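Local structure of SAM-dependent methyltransferase (3GGD) at residues Q21-T26 / T31-D36; Y160-G165 / G219-I224; N173-L176 / L182-E185; E177-L182 / H225-G230. The protein probably transfers a methyl group from S-adenosyl-L-methionine to an unidentified acceptor, and binds the product S-adenosyl-L-homocysteine. All coordinates share one frame; numbering follows the deposited sequence. Where two conformers were deposited one is given.

Contact 1: residues Q21-T26 / T31-D36; sequences QYWNKT and TPVLWD. With SAH (S-adenosyl-L-homocysteine), chain E; EDO (1,2-ethanediol), chain K.
The rings of Y22 and W35 come together from opposite directions and meet obliquely, planes at 45°, with Y22 CE2 3.6 Å from W35 CH2. W23, the next residue of helix 15-29, brings CZ2 to the edge of the W35 indole in its plane, 3.8 Å from W35 CZ2. V33 lies over one face of W35 through CG1, while CG2 of V33 packs 3.6 Å from T26 CG2. W35 holds CG between its backbone N and carbonyl carbon (chi1 52°), which turns the opposite indole face to S-adenosyl-L-homocysteine, its SD 3.3 Å from W35 CE2. W23 NE1 donates to the ribose O3' (3.0 Å, 143°) and weakly to O2'. Two waters bridge the polar groups: one joins Y22 OH, P32 O and L34 N, the other T26 OG1, T31 OG1 and P32 O. No direct hydrogen bond joins the segments; apolar packing and water do, while the W23 N-H holds the ribose and the W35 face lies against the sulfur, consistent with a part in cofactor binding.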
loop_
_atom_site.group_PDB
_atom_site.type_symbol
_atom_site.label_atom_id
_atom_site.label_comp_id
_atom_site.label_asym_id
_atom_site.label_seq_id
_atom_site.Cartn_x
_atom_site.Cartn_y
_atom_site.Cartn_z
ATOM N N GLN A 21 13.944 -7.458 4.233
ATOM C CA GLN A 21 14.317 -8.057 5.528
ATOM C C GLN A 21 13.049 -8.410 6.336
ATOM O O GLN A 21 12.914 -9.529 6.876
ATOM C CB GLN A 21 15.245 -7.144 6.312
ATOM C CG GLN A 21 15.916 -7.892 7.490
ATOM C CD GLN A 21 16.685 -6.971 8.467
ATOM O OE1 GLN A 21 16.155 -5.926 8.934
ATOM N NE2 GLN A 21 17.917 -7.356 8.777
ATOM N N TYR A 22 12.076 -7.492 6.329
ATOM C CA TYR A 22 10.822 -7.744 7.018
ATOM C C TYR A 22 10.075 -8.956 6.453
ATOM O O TYR A 22 9.640 -9.836 7.199
ATOM C CB TYR A 22 9.896 -6.538 6.919
ATOM C CG TYR A 22 8.492 -6.849 7.382
ATOM C CD1 TYR A 22 8.179 -6.921 8.762
ATOM C CD2 TYR A 22 7.484 -7.106 6.464
ATOM C CE1 TYR A 22 6.910 -7.209 9.203
ATOM C CE2 TYR A 22 6.183 -7.403 6.906
ATOM C CZ TYR A 22 5.903 -7.452 8.263
ATOM O OH TYR A 22 4.634 -7.744 8.682
ATOM N N TRP A 23 9.930 -8.982 5.130
ATOM C CA TRP A 23 9.169 -10.042 4.479
ATOM C C TRP A 23 9.882 -11.357 4.565
ATOM O O TRP A 23 9.252 -12.389 4.765
ATOM C CB TRP A 23 8.843 -9.685 3.038
ATOM C CG TRP A 23 7.651 -8.791 2.879
ATOM C CD1 TRP A 23 7.629 -7.532 2.325
ATOM C CD2 TRP A 23 6.288 -9.086 3.238
ATOM N NE1 TRP A 23 6.356 -7.050 2.308
ATOM C CE2 TRP A 23 5.512 -7.975 2.874
ATOM C CE3 TRP A 23 5.656 -10.193 3.825
ATOM C CZ2 TRP A 23 4.133 -7.941 3.045
ATOM C CZ3 TRP A 23 4.273 -10.150 4.034
ATOM C CH2 TRP A 23 3.527 -9.040 3.639
ATOM N N ASN A 24 11.201 -11.346 4.473
ATOM C CA ASN A 24 11.911 -12.611 4.632
ATOM C C ASN A 24 11.758 -13.175 6.072
ATOM O O ASN A 24 11.610 -14.391 6.277
ATOM C CB ASN A 24 13.375 -12.497 4.281
ATOM C CG ASN A 24 14.024 -13.876 4.097
ATOM O OD1 ASN A 24 14.824 -14.289 4.913
ATOM N ND2 ASN A 24 13.626 -14.603 3.065
ATOM N N LYS A 25 11.798 -12.291 7.060
ATOM C CA LYS A 25 11.570 -12.710 8.436
ATOM C C LYS A 25 10.162 -13.274 8.578
ATOM O O LYS A 25 9.954 -14.303 9.236
ATOM C CB LYS A 25 11.762 -11.548 9.406
ATOM C CG LYS A 25 11.343 -11.919 10.806
ATOM C CD LYS A 25 11.118 -10.780 11.687
ATOM C CE LYS A 25 9.905 -9.974 11.357
ATOM N NZ LYS A 25 10.217 -8.663 12.046
ATOM N N THR A 26 9.193 -12.596 7.961
ATOM C CA THR A 26 7.802 -13.056 7.952
ATOM C C THR A 26 7.638 -14.423 7.287
ATOM O O THR A 26 6.993 -15.319 7.856
ATOM C CB THR A 26 6.930 -11.984 7.317
ATOM O OG1 THR A 26 7.122 -10.776 8.061
ATOM C CG2 THR A 26 5.460 -12.394 7.282
ATOM N N THR A 31 5.255 -14.965 11.026
ATOM C CA THR A 31 4.834 -14.055 12.045
ATOM C C THR A 31 3.662 -13.200 11.480
ATOM O O THR A 31 3.450 -13.145 10.274
ATOM C CB THR A 31 6.040 -13.206 12.511
ATOM O OG1 THR A 31 6.739 -12.711 11.373
ATOM C CG2 THR A 31 7.038 -14.017 13.321
ATOM N N PRO A 32 2.875 -12.571 12.376
ATOM C CA PRO A 32 1.709 -11.794 11.987
ATOM C C PRO A 32 2.065 -10.557 11.200
ATOM O O PRO A 32 3.144 -9.992 11.381
ATOM C CB PRO A 32 1.065 -11.404 13.313
ATOM C CG PRO A 32 1.704 -12.214 14.331
ATOM C CD PRO A 32 3.053 -12.615 13.833
ATOM N N VAL A 33 1.139 -10.145 10.330
ATOM C CA VAL A 33 1.349 -9.020 9.424
ATOM C C VAL A 33 0.269 -7.999 9.743
ATOM O O VAL A 33 -0.919 -8.201 9.488
ATOM C CB VAL A 33 1.313 -9.494 7.946
ATOM C CG1 VAL A 33 1.421 -8.309 6.977
ATOM C CG2 VAL A 33 2.421 -10.555 7.703
ATOM N N LEU A 34 0.705 -6.899 10.327
ATOM C CA LEU A 34 -0.182 -5.901 10.909
ATOM C C LEU A 34 -1.364 -5.479 10.037
ATOM O O LEU A 34 -2.484 -5.349 10.520
ATOM C CB LEU A 34 0.649 -4.632 11.251
ATOM C CG LEU A 34 -0.088 -3.387 11.744
ATOM C CD1 LEU A 34 -0.642 -3.664 13.137
ATOM C CD2 LEU A 34 0.855 -2.151 11.726
ATOM N N TRP A 35 -1.096 -5.221 8.763
ATOM C CA TRP A 35 -2.125 -4.696 7.848
ATOM C C TRP A 35 -2.925 -5.776 7.103
ATOM O O TRP A 35 -3.839 -5.442 6.333
ATOM C CB TRP A 35 -1.476 -3.803 6.799
ATOM C CG TRP A 35 -0.338 -4.505 6.138
ATOM C CD1 TRP A 35 -0.401 -5.385 5.094
ATOM C CD2 TRP A 35 1.026 -4.431 6.526
ATOM N NE1 TRP A 35 0.873 -5.862 4.803
ATOM C CE2 TRP A 35 1.759 -5.288 5.674
ATOM C CE3 TRP A 35 1.711 -3.722 7.516
ATOM C CZ2 TRP A 35 3.145 -5.442 5.782
ATOM C CZ3 TRP A 35 3.081 -3.878 7.625
ATOM C CH2 TRP A 35 3.777 -4.735 6.762
ATOM N N ASP A 36 -2.632 -7.043 7.360
ATOM C CA ASP A 36 -3.159 -8.120 6.517
ATOM C C ASP A 36 -4.552 -8.570 7.007
ATOM O O ASP A 36 -4.760 -9.702 7.434
ATOM C CB ASP A 36 -2.136 -9.265 6.474
ATOM C CG ASP A 36 -2.412 -10.288 5.381
ATOM O OD1 ASP A 36 -3.101 -9.957 4.376
ATOM O OD2 ASP A 36 -1.890 -11.418 5.506
HETATM N N SAH E . -0.838 -3.513 -0.286
HETATM C CA SAH E . -0.485 -4.641 0.615
HETATM C CB SAH E . 0.809 -4.406 1.423
HETATM C CG SAH E . 0.926 -3.153 2.311
HETATM S SD SAH E . 2.461 -3.095 3.253
HETATM C C SAH E . -1.621 -4.973 1.571
HETATM O O SAH E . -1.678 -6.107 2.112
HETATM O OXT SAH E . -2.475 -4.130 1.842
HETATM C "C5'" SAH E . 3.458 -2.076 2.203
HETATM C "C4'" SAH E . 4.047 -2.856 0.991
HETATM O "O4'" SAH E . 4.822 -1.957 0.162
HETATM C "C3'" SAH E . 5.013 -4.010 1.316
HETATM O "O3'" SAH E . 4.640 -5.226 0.691
HETATM C "C2'" SAH E . 6.355 -3.553 0.757
HETATM O "O2'" SAH E . 7.285 -4.598 0.407
HETATM C "C1'" SAH E . 5.929 -2.655 -0.390
HETATM N N9 SAH E . 6.971 -1.720 -0.831
HETATM C C8 SAH E . 7.776 -1.002 0.000
HETATM N N7 SAH E . 8.598 -0.221 -0.720
HETATM C C5 SAH E . 8.314 -0.459 -2.036
HETATM C C6 SAH E . 8.871 0.005 -3.302
HETATM N N6 SAH E . 9.898 0.882 -3.215
HETATM N N1 SAH E . 8.386 -0.460 -4.462
HETATM C C2 SAH E . 7.367 -1.377 -4.467
HETATM N N3 SAH E . 6.841 -1.842 -3.334
HETATM C C4 SAH E . 7.278 -1.453 -2.120
HETATM C C1 EDO K . -6.290 -12.399 6.385
HETATM O O1 EDO K . -7.496 -12.983 5.916
HETATM C C2 EDO K . -5.307 -12.645 5.265
HETATM O O2 EDO K . -4.223 -13.466 5.712
HETATM O O HOH W 1 3.579 -7.216 11.212
HETATM O O HOH W 2 5.842 -10.464 10.648
#

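Contact 2: residues Y160-G165 / G219-I224; sequences YLIELG and GLFQSI. With EDO (1,2-ethanediol), chain L.
Strand 158-164 of the central Rossmann-like sheet is met near its C-terminal end by F221, from the loop between strands 211-217 and 237-244. L164 CD2 lies 3.7 Å from F221 CB and equally close to CG, so this one methyl sits at the root of the phenyl ring, approaching it obliquely. I162 extends fully, CG1 anti to the backbone N (chi1 -177°), and sends CD1 to the ring edge near its plane, at a looser 4.5 Å from F221 CD1; the same methyl is 4.2 Å from L220 O. Strand order 3-2-1-4-5-7-6, with strand 237-244 antiparallel, marks the class I methyltransferase fold, and places this loop beside the cofactor end of the sheet. F221 also packs on R131, a residue of the S-adenosyl-L-homocysteine site on neighbouring strand 127-131. A 1,2-ethanediol, probably from the crystallisation liquor, fits between the two segments: Q222 N donates to its O1 (3.1 Å, 154°), and its C2 lies 3.7 Å from I162 CD1. D46 and R131 also bond this diol.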
loop_
_atom_site.group_PDB
_atom_site.type_symbol
_atom_site.label_atom_id
_atom_site.label_comp_id
_atom_site.label_asym_id
_atom_site.label_seq_id
_atom_site.Cartn_x
_atom_site.Cartn_y
_atom_site.Cartn_z
ATOM N N TYR A 160 -6.792 4.023 -7.463
ATOM C CA TYR A 160 -7.367 4.133 -6.149
ATOM C C TYR A 160 -6.233 3.866 -5.162
ATOM O O TYR A 160 -5.530 2.858 -5.282
ATOM C CB TYR A 160 -8.440 3.072 -5.893
ATOM C CG TYR A 160 -8.927 3.041 -4.424
ATOM C CD1 TYR A 160 -9.932 3.890 -3.976
ATOM C CD2 TYR A 160 -8.380 2.147 -3.500
ATOM C CE1 TYR A 160 -10.396 3.827 -2.659
ATOM C CE2 TYR A 160 -8.824 2.089 -2.175
ATOM C CZ TYR A 160 -9.831 2.936 -1.770
ATOM O OH TYR A 160 -10.286 2.827 -0.490
ATOM N N LEU A 161 -6.053 4.773 -4.211
ATOM C CA LEU A 161 -5.117 4.529 -3.113
ATOM C C LEU A 161 -5.776 4.841 -1.759
ATOM O O LEU A 161 -6.647 5.709 -1.650
ATOM C CB LEU A 161 -3.818 5.311 -3.249
ATOM C CG LEU A 161 -3.801 6.839 -3.002
ATOM C CD1 LEU A 161 -2.285 7.315 -2.884
ATOM C CD2 LEU A 161 -4.530 7.585 -4.082
ATOM N N ILE A 162 -5.385 4.051 -0.758
ATOM C CA ILE A 162 -5.825 4.242 0.624
ATOM C C ILE A 162 -4.542 4.160 1.477
ATOM O O ILE A 162 -3.717 3.256 1.326
ATOM C CB ILE A 162 -6.945 3.253 1.033
ATOM C CG1 ILE A 162 -7.401 3.570 2.471
ATOM C CG2 ILE A 162 -6.495 1.739 0.808
ATOM C CD1 ILE A 162 -8.597 2.727 3.012
ATOM N N GLU A 163 -4.360 5.182 2.301
ATOM C CA GLU A 163 -3.147 5.383 3.063
ATOM C C GLU A 163 -3.514 5.754 4.497
ATOM O O GLU A 163 -4.661 6.073 4.783
ATOM C CB GLU A 163 -2.346 6.539 2.420
ATOM C CG GLU A 163 -1.865 6.235 1.008
ATOM C CD GLU A 163 -0.869 5.096 0.949
ATOM O OE1 GLU A 163 -0.159 4.883 1.971
ATOM O OE2 GLU A 163 -0.823 4.383 -0.107
ATOM N N LEU A 164 -2.538 5.717 5.392
ATOM C CA LEU A 164 -2.752 6.233 6.738
ATOM C C LEU A 164 -2.719 7.735 6.594
ATOM O O LEU A 164 -1.862 8.266 5.884
ATOM C CB LEU A 164 -1.703 5.711 7.717
ATOM C CG LEU A 164 -1.666 4.169 7.871
ATOM C CD1 LEU A 164 -0.768 3.712 9.044
ATOM C CD2 LEU A 164 -3.069 3.583 8.026
ATOM N N GLY A 165 -3.670 8.404 7.235
ATOM C CA GLY A 165 -3.845 9.829 7.077
ATOM C C GLY A 165 -3.466 10.647 8.302
ATOM O O GLY A 165 -2.833 10.150 9.250
ATOM N N GLY A 219 -12.263 7.961 6.563
ATOM C CA GLY A 219 -12.589 6.674 7.190
ATOM C C GLY A 219 -11.430 6.027 7.941
ATOM O O GLY A 219 -10.498 6.697 8.393
ATOM N N LEU A 220 -11.512 4.705 8.056
ATOM C CA LEU A 220 -10.608 3.917 8.872
ATOM C C LEU A 220 -9.798 2.933 8.033
ATOM O O LEU A 220 -10.195 2.548 6.910
ATOM C CB LEU A 220 -11.406 3.156 9.926
ATOM C CG LEU A 220 -12.249 4.017 10.872
ATOM C CD1 LEU A 220 -13.127 3.101 11.776
ATOM C CD2 LEU A 220 -11.412 5.045 11.711
ATOM N N PHE A 221 -8.634 2.565 8.568
ATOM C CA PHE A 221 -7.796 1.530 7.973
ATOM C C PHE A 221 -7.843 0.346 8.913
ATOM O O PHE A 221 -7.734 0.514 10.124
ATOM C CB PHE A 221 -6.355 1.983 7.803
ATOM C CG PHE A 221 -5.508 0.982 7.095
ATOM C CD1 PHE A 221 -5.545 0.887 5.713
ATOM C CD2 PHE A 221 -4.693 0.107 7.806
ATOM C CE1 PHE A 221 -4.777 -0.077 5.047
ATOM C CE2 PHE A 221 -3.912 -0.833 7.157
ATOM C CZ PHE A 221 -3.953 -0.931 5.776
ATOM N N GLN A 222 -8.033 -0.847 8.376
ATOM C CA GLN A 222 -8.175 -2.021 9.236
ATOM C C GLN A 222 -6.895 -2.822 9.432
ATOM O O GLN A 222 -6.282 -3.274 8.456
ATOM C CB GLN A 222 -9.241 -2.922 8.664
ATOM C CG GLN A 222 -10.567 -2.230 8.517
ATOM C CD GLN A 222 -11.377 -2.175 9.795
ATOM O OE1 GLN A 222 -11.325 -3.085 10.651
ATOM N NE2 GLN A 222 -12.167 -1.106 9.915
ATOM N N SER A 223 -6.506 -2.995 10.692
ATOM C CA SER A 223 -5.345 -3.789 11.062
ATOM C C SER A 223 -5.826 -5.094 11.706
ATOM O O SER A 223 -7.017 -5.262 11.941
ATOM C CB SER A 223 -4.433 -3.036 12.052
ATOM O OG SER A 223 -4.814 -3.216 13.402
ATOM N N ILE A 224 -4.899 -5.996 12.002
ATOM C CA ILE A 224 -5.240 -7.272 12.649
ATOM C C ILE A 224 -4.915 -7.212 14.155
ATOM O O ILE A 224 -5.085 -8.187 14.879
ATOM C CB ILE A 224 -4.481 -8.478 12.009
ATOM C CG1 ILE A 224 -2.958 -8.371 12.277
ATOM C CG2 ILE A 224 -4.798 -8.558 10.553
ATOM C CD1 ILE A 224 -2.201 -9.660 12.181
HETATM C C1 EDO L . -9.246 -0.602 4.967
HETATM O O1 EDO L . -8.792 -1.834 5.556
HETATM C C2 EDO L . -9.600 -0.756 3.460
HETATM O O2 EDO L . -8.579 -1.438 2.667
#

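Contact 3: residues N173-L176 / L182-E185; sequences NSLL and LPYE
L175 and P183 form one of two apolar touches here, with L175 CD1 3.8 Å from P183 CG and 4.2 Å from P183 CD. The leucine branch crosses the pyrrolidine at about a right angle, and its CD1 methyl alone rests on CG and CD of the ring. The second touch joins L176 and L182, and it is made close to the helix backbone on one side and at a side-chain end on the other: L176 CB faces L182 CD2 at 4.0 Å. With CG of L176 anti to the backbone N (chi1 -180°), the branch extends so that its CD1 lies 4.0 Å from L182 N. No hydrogen bond crosses between the segments, and the packing is purely van der Waals.

Further out, L175 also packs on L227 and P183 on H225, both from the loop before strand 237-244. N173 OD1 accepts a hydrogen bond from L5 N, tying helix 168-179 to the N-terminal segment. P183 occupies the N-cap position of the following helix, and E185 OE1 in its first turn is hydrogen-bonded to H225 ND1. The centre of the contact is about 20 Å from the centre of the chain. The contact closes the short connection between helices 168-179 and 184-190, which lie beside the loop leading to strand 237-244.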
loop_
_atom_site.group_PDB
_atom_site.type_symbol
_atom_site.label_atom_id
_atom_site.label_comp_id
_atom_site.label_asym_id
_atom_site.label_seq_id
_atom_site.Cartn_x
_atom_site.Cartn_y
_atom_site.Cartn_z
ATOM N N ASN A 173 0.637 6.834 19.080
ATOM C CA ASN A 173 1.152 7.330 20.333
ATOM C C ASN A 173 0.123 7.285 21.468
ATOM O O ASN A 173 0.514 7.151 22.634
ATOM C CB ASN A 173 1.748 8.752 20.170
ATOM C CG ASN A 173 3.134 8.738 19.489
ATOM O OD1 ASN A 173 3.846 7.710 19.486
ATOM N ND2 ASN A 173 3.517 9.870 18.912
ATOM N N SER A 174 -1.168 7.395 21.160
ATOM C CA SER A 174 -2.193 7.268 22.218
ATOM C C SER A 174 -2.242 5.821 22.719
ATOM O O SER A 174 -2.471 5.576 23.892
ATOM C CB SER A 174 -3.576 7.699 21.733
ATOM O OG SER A 174 -3.559 9.040 21.290
ATOM N N LEU A 175 -2.024 4.864 21.823
ATOM C CA LEU A 175 -1.960 3.457 22.237
ATOM C C LEU A 175 -0.772 3.290 23.182
ATOM O O LEU A 175 -0.895 2.692 24.250
ATOM C CB LEU A 175 -1.829 2.517 21.041
ATOM C CG LEU A 175 -3.063 2.418 20.135
ATOM C CD1 LEU A 175 -2.750 1.533 18.936
ATOM C CD2 LEU A 175 -4.277 1.928 20.932
ATOM N N LEU A 176 0.365 3.866 22.798
ATOM C CA LEU A 176 1.573 3.813 23.616
ATOM C C LEU A 176 1.324 4.431 24.975
ATOM O O LEU A 176 1.647 3.835 25.995
ATOM C CB LEU A 176 2.749 4.496 22.899
ATOM C CG LEU A 176 4.129 4.546 23.583
ATOM C CD1 LEU A 176 4.627 3.188 24.111
ATOM C CD2 LEU A 176 5.105 5.114 22.570
ATOM N N LEU A 182 3.641 -0.039 22.040
ATOM C CA LEU A 182 3.001 -0.093 20.753
ATOM C C LEU A 182 2.567 -1.535 20.474
ATOM O O LEU A 182 3.059 -2.472 21.103
ATOM C CB LEU A 182 3.951 0.414 19.671
ATOM C CG LEU A 182 4.305 1.924 19.694
ATOM C CD1 LEU A 182 5.507 2.213 18.752
ATOM C CD2 LEU A 182 3.073 2.815 19.311
ATOM N N PRO A 183 1.601 -1.716 19.573
ATOM C CA PRO A 183 1.134 -3.043 19.184
ATOM C C PRO A 183 2.256 -3.980 18.681
ATOM O O PRO A 183 3.072 -3.555 17.855
ATOM C CB PRO A 183 0.193 -2.740 18.018
ATOM C CG PRO A 183 -0.344 -1.390 18.331
ATOM C CD PRO A 183 0.836 -0.643 18.912
ATOM N N TYR A 184 2.269 -5.232 19.162
ATOM C CA TYR A 184 3.249 -6.249 18.732
ATOM C C TYR A 184 3.456 -6.251 17.239
ATOM O O TYR A 184 4.591 -6.205 16.757
ATOM C CB TYR A 184 2.829 -7.701 19.163
ATOM C CG TYR A 184 3.772 -8.854 18.651
ATOM C CD1 TYR A 184 5.134 -8.796 18.889
ATOM C CD2 TYR A 184 3.288 -10.003 17.999
ATOM C CE1 TYR A 184 6.035 -9.832 18.469
ATOM C CE2 TYR A 184 4.177 -11.075 17.573
ATOM C CZ TYR A 184 5.572 -10.969 17.796
ATOM O OH TYR A 184 6.571 -11.983 17.400
ATOM N N GLU A 185 2.354 -6.285 16.491
ATOM C CA GLU A 185 2.458 -6.423 15.054
ATOM C C GLU A 185 3.076 -5.194 14.382
ATOM O O GLU A 185 3.632 -5.307 13.288
ATOM C CB GLU A 185 1.098 -6.782 14.433
ATOM C CG GLU A 185 0.447 -8.065 15.038
ATOM C CD GLU A 185 -0.414 -7.817 16.284
ATOM O OE1 GLU A 185 -0.327 -6.738 16.928
ATOM O OE2 GLU A 185 -1.210 -8.721 16.609
#

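Contact 4: residues E177-L182 / H225-G230; sequences EKYGQL and HKLPDG. With EDO (1,2-ethanediol), chain P.
Helix 168-179 ends as G180 turns to positive phi (85°), while L227 to G230 make a type I beta turn closed by G230 N donating to L227 O at 2.8 Å. Between the segments Y179 and P228 come from opposite directions. The phenol end does the touching: Y179 OH is 3.6 Å from P228 CD, and Y179 CE1 is 3.7 Å from P228 CG, which approaches the tyrosine ring obliquely. CG of Y179 is anti to the carbonyl carbon (chi1 -56°), which swings the ring off the helix end toward the turn. L227 adds a looser touch through CD2, 4.4 Å from Y179 CE2, and CG of K178 lies over the centre of one face of the tyrosine ring.

A 1,2-ethanediol, probably from the crystallisation liquor, sits between the segments. Its O1 hydrogen-bonds in the plane of the imidazole to H225 NE2 at 3.1 Å, a bond in which either partner could donate. The same O1 lies over a face of the Y179 ring, and the diol C2 is 3.7 Å from Y179 CD2. No hydrogen bond passes directly from one segment to the other. With Y179 and P228 both exposed and meeting by van der Waals packing, the junction has no directional polar link of its own, and the polar contact beside it, made to the diol, may belong to the crystal alone.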
loop_
_atom_site.group_PDB
_atom_site.type_symbol
_atom_site.label_atom_id
_atom_site.label_comp_id
_atom_site.label_asym_id
_atom_site.label_seq_id
_atom_site.Cartn_x
_atom_site.Cartn_y
_atom_site.Cartn_z
ATOM N N GLU A 177 0.717 5.609 24.995
ATOM C CA GLU A 177 0.395 6.259 26.251
ATOM C C GLU A 177 -0.586 5.450 27.113
ATOM O O GLU A 177 -0.397 5.310 28.313
ATOM C CB GLU A 177 -0.178 7.668 26.023
ATOM C CG GLU A 177 -0.551 8.392 27.348
ATOM N N LYS A 178 -1.640 4.937 26.503
ATOM C CA LYS A 178 -2.655 4.218 27.248
ATOM C C LYS A 178 -2.180 2.848 27.715
ATOM O O LYS A 178 -2.466 2.453 28.823
ATOM C CB LYS A 178 -3.894 4.048 26.385
ATOM C CG LYS A 178 -5.033 3.339 27.088
ATOM C CD LYS A 178 -6.292 3.392 26.233
ATOM C CE LYS A 178 -7.537 2.996 27.039
ATOM N NZ LYS A 178 -8.786 3.333 26.259
ATOM N N TYR A 179 -1.450 2.124 26.878
ATOM C CA TYR A 179 -1.061 0.782 27.240
ATOM C C TYR A 179 0.428 0.545 27.528
ATOM O O TYR A 179 0.799 -0.576 27.875
ATOM C CB TYR A 179 -1.524 -0.178 26.159
ATOM C CG TYR A 179 -3.002 -0.122 25.872
ATOM C CD1 TYR A 179 -3.925 -0.643 26.768
ATOM C CD2 TYR A 179 -3.480 0.438 24.693
ATOM C CE1 TYR A 179 -5.295 -0.596 26.490
ATOM C CE2 TYR A 179 -4.829 0.470 24.409
ATOM C CZ TYR A 179 -5.725 -0.053 25.311
ATOM O OH TYR A 179 -7.067 -0.010 25.033
ATOM N N GLY A 180 1.293 1.539 27.380
ATOM C CA GLY A 180 2.709 1.336 27.699
ATOM C C GLY A 180 3.612 0.733 26.626
ATOM O O GLY A 180 4.821 0.697 26.799
ATOM N N GLN A 181 3.041 0.189 25.552
ATOM C CA GLN A 181 3.827 -0.180 24.391
ATOM C C GLN A 181 2.971 -0.121 23.184
ATOM O O GLN A 181 1.746 -0.100 23.284
ATOM C CB GLN A 181 4.590 -1.538 24.474
ATOM C CG GLN A 181 3.911 -2.775 25.077
ATOM C CD GLN A 181 4.718 -4.149 24.817
ATOM O OE1 GLN A 181 5.954 -4.249 24.942
ATOM N NE2 GLN A 181 3.965 -5.183 24.444
ATOM N N LEU A 182 3.641 -0.039 22.040
ATOM C CA LEU A 182 3.001 -0.093 20.753
ATOM C C LEU A 182 2.567 -1.535 20.474
ATOM O O LEU A 182 3.059 -2.472 21.103
ATOM C CB LEU A 182 3.951 0.414 19.671
ATOM C CG LEU A 182 4.305 1.924 19.694
ATOM C CD1 LEU A 182 5.507 2.213 18.752
ATOM C CD2 LEU A 182 3.073 2.815 19.311
ATOM N N HIS A 225 -4.402 -6.080 14.624
ATOM C CA HIS A 225 -4.127 -5.963 16.049
ATOM C C HIS A 225 -5.406 -5.805 16.862
ATOM O O HIS A 225 -6.159 -4.836 16.673
ATOM C CB HIS A 225 -3.247 -4.766 16.365
ATOM C CG HIS A 225 -2.933 -4.654 17.817
ATOM N ND1 HIS A 225 -2.030 -5.488 18.446
ATOM C CD2 HIS A 225 -3.448 -3.856 18.778
ATOM C CE1 HIS A 225 -1.990 -5.187 19.732
ATOM N NE2 HIS A 225 -2.837 -4.198 19.956
ATOM N N LYS A 226 -5.602 -6.718 17.806
ATOM C CA LYS A 226 -6.763 -6.693 18.686
ATOM C C LYS A 226 -6.462 -5.947 19.971
ATOM O O LYS A 226 -5.509 -6.270 20.668
ATOM C CB LYS A 226 -7.193 -8.116 19.078
ATOM C CG LYS A 226 -7.856 -8.884 17.978
ATOM C CD LYS A 226 -8.604 -10.124 18.534
ATOM C CE LYS A 226 -9.192 -11.026 17.381
ATOM N NZ LYS A 226 -8.148 -11.612 16.403
ATOM N N LEU A 227 -7.313 -4.984 20.279
ATOM C CA LEU A 227 -7.219 -4.221 21.482
ATOM C C LEU A 227 -7.885 -5.037 22.612
ATOM O O LEU A 227 -8.602 -6.000 22.346
ATOM C CB LEU A 227 -7.902 -2.877 21.282
ATOM C CG LEU A 227 -7.263 -2.003 20.215
ATOM C CD1 LEU A 227 -8.179 -0.854 19.855
ATOM C CD2 LEU A 227 -5.887 -1.523 20.681
ATOM N N PRO A 228 -7.637 -4.664 23.875
ATOM C CA PRO A 228 -8.194 -5.439 24.995
ATOM C C PRO A 228 -9.730 -5.561 25.025
ATOM O O PRO A 228 -10.248 -6.538 25.538
ATOM C CB PRO A 228 -7.657 -4.711 26.212
ATOM C CG PRO A 228 -6.460 -3.968 25.713
ATOM C CD PRO A 228 -6.816 -3.544 24.358
ATOM N N ASP A 229 -10.470 -4.599 24.485
ATOM C CA ASP A 229 -11.931 -4.750 24.451
ATOM C C ASP A 229 -12.369 -5.767 23.388
ATOM O O ASP A 229 -13.556 -6.072 23.266
ATOM C CB ASP A 229 -12.630 -3.409 24.201
ATOM C CG ASP A 229 -12.375 -2.872 22.817
ATOM O OD1 ASP A 229 -11.703 -3.575 22.037
ATOM O OD2 ASP A 229 -12.825 -1.746 22.515
ATOM N N GLY A 230 -11.413 -6.307 22.636
ATOM C CA GLY A 230 -11.737 -7.228 21.531
ATOM C C GLY A 230 -11.850 -6.608 20.145
ATOM O O GLY A 230 -11.828 -7.322 19.148
HETATM C C1 EDO P . -2.157 -3.019 23.020
HETATM O O1 EDO P . -3.467 -3.629 22.920
HETATM C C2 EDO P . -2.057 -1.794 22.113
HETATM O O2 EDO P . -0.757 -1.149 22.092
#

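Contact 2 is the buried one, apolar packing on a strand of the central sheet; contact 1 is partly buried and adds ordered water and cofactor bonds. Contact 3, also partly buried, is leucine and proline packing, whereas contact 4, at the surface, sets an exposed tyrosine on proline and leucine beside a crystallisation diol. Contacts 3 and 4 are the closest pair, with centres 6 Å apart: both use helix 168-179, they share L182, and L175 packs on L227 between them. The loop running through 219-224 and 225-230 serves contacts 2 and 4 in turn. Contact 1 meets contact 2 through a probable hydrogen bond between L34 O and I224 N, and meets contact 3 where P32 and L34 pack on E185.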